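Local coordinates for protein DyP-type peroxidase (Pleurotus ostreatus PC15, PDB 6FSK) that is a heme b peroxidase of the dye-decolorizing (DyP) family that probably uses hydrogen peroxide to oxidise dyes and Mn(II), at residues K18-T22 with R173-R177. The protein carries 1 engineered substitution. Coordinates in Å, arbitrary orientation, origin at the centre of the assembly. Numbering follows the deposited sequence.
Sequences KRTET and RGDVR
In the N-terminal ferredoxin-like domain of this DyP peroxidase, the start of strand 20-28 pairs antiparallel with the end of strand 166-175; the axes of 20-22 and 173-175 approach to 4.7 Å, their N-to-C directions 171° apart. E21 and G174 form the hydrogen-bonded pair, G174 N to E21 O at 2.8 Å and E21 N to G174 O at 3.0 Å; T20 faces D175 and T22 faces R173 as non-hydrogen-bonded pairs, CA atoms 4.4 and 4.5 Å apart. V176 N to R19 O, 2.9 Å, extends the ladder past the strand ends, while R19 and T20 both face G140 on the other neighbour in a classic beta bulge. On the face shared by T20, T22, R173 and D175, which helix 144-156 partly covers, R173 (chi1 t, chi2 t, chi3 p) curls back so that its NE meets D175 OD2 at 2.9 Å in a salt bridge. D175, chi1 m, turns OD1 to H143. E21 (t, t) points to the opposite face, where extended K18 (chi1 p, then all t) brings NZ 2.8 Å from E21 OE1, a salt bridge, and also bonds R356 O. T20, chi1 t, holds OG1 2.8 Å from G174 O and 2.9 Å from D175 OD1; a water oxygen lies 2.7 Å from D175 OD1 and 3.3 Å from R19 O.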
ATOM      1  N   LYS A  18      13.180  -7.831   3.134  1.00 13.66           N
ATOM      2  CA  LYS A  18      13.745  -7.713   1.781  1.00 13.30           C
ATOM      3  C   LYS A  18      14.616  -6.510   1.547  1.00 12.87           C
ATOM      4  O   LYS A  18      14.346  -5.390   2.051  1.00 14.97           O
ATOM      5  CB  LYS A  18      12.555  -7.639   0.833  1.00 12.86           C
ATOM      6  CG  LYS A  18      11.560  -6.505   1.177  1.00 13.32           C
ATOM      7  CD  LYS A  18      10.202  -6.661   0.477  1.00 13.40           C
ATOM      8  CE  LYS A  18       9.183  -5.571   0.805  1.00 13.47           C
ATOM      9  NZ  LYS A  18       7.831  -5.963   0.343  1.00 14.47           N
ATOM     10  N   ARG A  19      15.562  -6.690   0.648  1.00 12.67           N
ATOM     11  CA  ARG A  19      16.198  -5.635  -0.081  1.00 14.97           C
ATOM     12  C   ARG A  19      15.719  -5.601  -1.542  1.00 13.90           C
ATOM     13  O   ARG A  19      15.822  -4.552  -2.218  1.00 12.66           O
ATOM     14  CB  ARG A  19      17.731  -5.807  -0.014  1.00 18.29           C
ATOM     15  CG  ARG A  19      18.221  -5.514   1.418  1.00 24.10           C
ATOM     16  CD  ARG A  19      19.741  -5.531   1.577  1.00 31.38           C
ATOM     17  NE  ARG A  19      20.502  -4.643   0.699  1.00 39.45           N
ATOM     18  CZ  ARG A  19      20.939  -4.932  -0.533  1.00 50.46           C
ATOM     19  NH1 ARG A  19      20.707  -6.101  -1.146  1.00 51.65           N
ATOM     20  NH2 ARG A  19      21.619  -4.008  -1.197  1.00 57.21           N
ATOM     21  N   THR A  20      15.240  -6.775  -2.035  1.00 12.32           N
ATOM     22  CA  THR A  20      14.749  -6.929  -3.407  1.00 12.11           C
ATOM     23  C   THR A  20      13.614  -7.934  -3.413  1.00 11.41           C
ATOM     24  O   THR A  20      13.507  -8.794  -2.529  1.00 11.28           O
ATOM     25  CB  THR A  20      15.853  -7.266  -4.403  1.00 13.01           C
ATOM     26  OG1 THR A  20      15.384  -7.239  -5.749  1.00 13.13           O
ATOM     27  CG2 THR A  20      16.480  -8.625  -4.093  1.00 14.77           C
ATOM     28  N   GLU A  21      12.737  -7.783  -4.364  1.00 10.45           N
ATOM     29  CA  GLU A  21      11.537  -8.624  -4.453  1.00 11.56           C
ATOM     30  C   GLU A  21      11.099  -8.746  -5.887  1.00 11.70           C
ATOM     31  O   GLU A  21      10.982  -7.737  -6.575  1.00 12.46           O
ATOM     32  CB  GLU A  21      10.406  -8.053  -3.546  1.00 11.42           C
ATOM     33  CG  GLU A  21       9.199  -8.940  -3.388  1.00 12.24           C
ATOM     34  CD  GLU A  21       8.240  -8.404  -2.333  1.00 12.19           C
ATOM     35  OE1 GLU A  21       8.195  -7.185  -2.184  1.00 13.07           O
ATOM     36  OE2 GLU A  21       7.519  -9.260  -1.706  1.00 12.87           O
ATOM     37  N   THR A  22      10.757  -9.964  -6.320  1.00 10.45           N
ATOM     38  CA  THR A  22      10.153 -10.188  -7.604  1.00 11.10           C
ATOM     39  C   THR A  22       8.732 -10.703  -7.471  1.00 10.33           C
ATOM     40  O   THR A  22       8.469 -11.666  -6.748  1.00 11.72           O
ATOM     41  CB  THR A  22      11.002 -11.124  -8.439  1.00 11.12           C
ATOM     42  OG1 THR A  22      12.253 -10.468  -8.709  1.00 12.42           O
ATOM     43  CG2 THR A  22      10.321 -11.470  -9.734  1.00 13.17           C
ATOM     44  N   ARG A 173      10.119  -6.228 -10.640  1.00 12.49           N
ATOM     45  CA  ARG A 173      11.107  -6.298  -9.588  1.00 12.98           C
ATOM     46  C   ARG A 173      11.133  -4.996  -8.805  1.00 13.90           C
ATOM     47  O   ARG A 173      11.161  -3.911  -9.401  1.00 15.50           O
ATOM     48  CB  ARG A 173      12.489  -6.617 -10.107  1.00 14.36           C
ATOM     49  CG  ARG A 173      13.480  -7.031  -9.006  1.00 15.63           C
ATOM     50  CD  ARG A 173      14.866  -7.238  -9.618  1.00 17.51           C
ATOM     51  NE  ARG A 173      15.483  -5.960  -9.879  1.00 18.75           N
ATOM     52  CZ  ARG A 173      16.532  -5.737 -10.672  1.00 24.52           C
ATOM     53  NH1 ARG A 173      17.196  -6.759 -11.288  1.00 27.17           N
ATOM     54  NH2 ARG A 173      17.020  -4.539 -10.749  1.00 24.16           N
ATOM     55  N   GLY A 174      11.237  -5.105  -7.518  1.00 10.26           N
ATOM     56  CA  GLY A 174      11.454  -3.971  -6.624  1.00 10.93           C
ATOM     57  C   GLY A 174      12.861  -4.084  -6.014  1.00 11.51           C
ATOM     58  O   GLY A 174      13.413  -5.197  -5.780  1.00 12.15           O
ATOM     59  N   ASP A 175      13.418  -2.936  -5.686  1.00 11.15           N
ATOM     60  CA  ASP A 175      14.690  -2.813  -5.058  1.00 12.59           C
ATOM     61  C   ASP A 175      14.683  -1.630  -4.118  1.00 12.27           C
ATOM     62  O   ASP A 175      14.256  -0.527  -4.527  1.00 13.42           O
ATOM     63  CB  ASP A 175      15.728  -2.537  -6.126  1.00 13.61           C
ATOM     64  CG  ASP A 175      15.870  -3.711  -7.081  1.00 15.59           C
ATOM     65  OD1 ASP A 175      16.547  -4.717  -6.652  1.00 16.65           O
ATOM     66  OD2 ASP A 175      15.359  -3.625  -8.212  1.00 16.84           O
ATOM     67  N   VAL A 176      15.117  -1.836  -2.890  1.00 12.05           N
ATOM     68  CA  VAL A 176      15.207  -0.689  -1.989  1.00 12.53           C
ATOM     69  C   VAL A 176      16.229   0.319  -2.543  1.00 13.82           C
ATOM     70  O   VAL A 176      17.117  -0.013  -3.357  1.00 14.44           O
ATOM     71  CB  VAL A 176      15.517  -1.122  -0.533  1.00 13.24           C
ATOM     72  CG1 VAL A 176      14.413  -2.066  -0.004  1.00 12.29           C
ATOM     73  CG2 VAL A 176      16.923  -1.645  -0.412  1.00 13.88           C
ATOM     74  N   ARG A 177      16.134   1.552  -2.063  1.00 13.35           N
ATOM     75  CA  ARG A 177      17.034   2.599  -2.571  1.00 14.54           C
ATOM     76  C   ARG A 177      18.403   2.476  -1.891  1.00 15.91           C
ATOM     77  O   ARG A 177      18.554   1.866  -0.857  1.00 16.53           O
ATOM     78  CB  ARG A 177      16.347   3.940  -2.369  1.00 14.80           C
ATOM     79  CG  ARG A 177      15.163   4.096  -3.335  1.00 15.16           C
ATOM     80  CD  ARG A 177      14.404   5.393  -3.193  1.00 13.41           C
ATOM     81  NE  ARG A 177      15.336   6.471  -3.515  1.00 13.61           N
ATOM     82  CZ  ARG A 177      15.331   7.667  -2.953  1.00 14.19           C
ATOM     83  NH1 ARG A 177      14.447   8.014  -2.007  1.00 16.98           N
ATOM     84  NH2 ARG A 177      16.233   8.575  -3.341  1.00 14.88           N
TER
HETATM   85  O   HOH W   1      18.145  -4.283  -4.488  1.00 26.97           O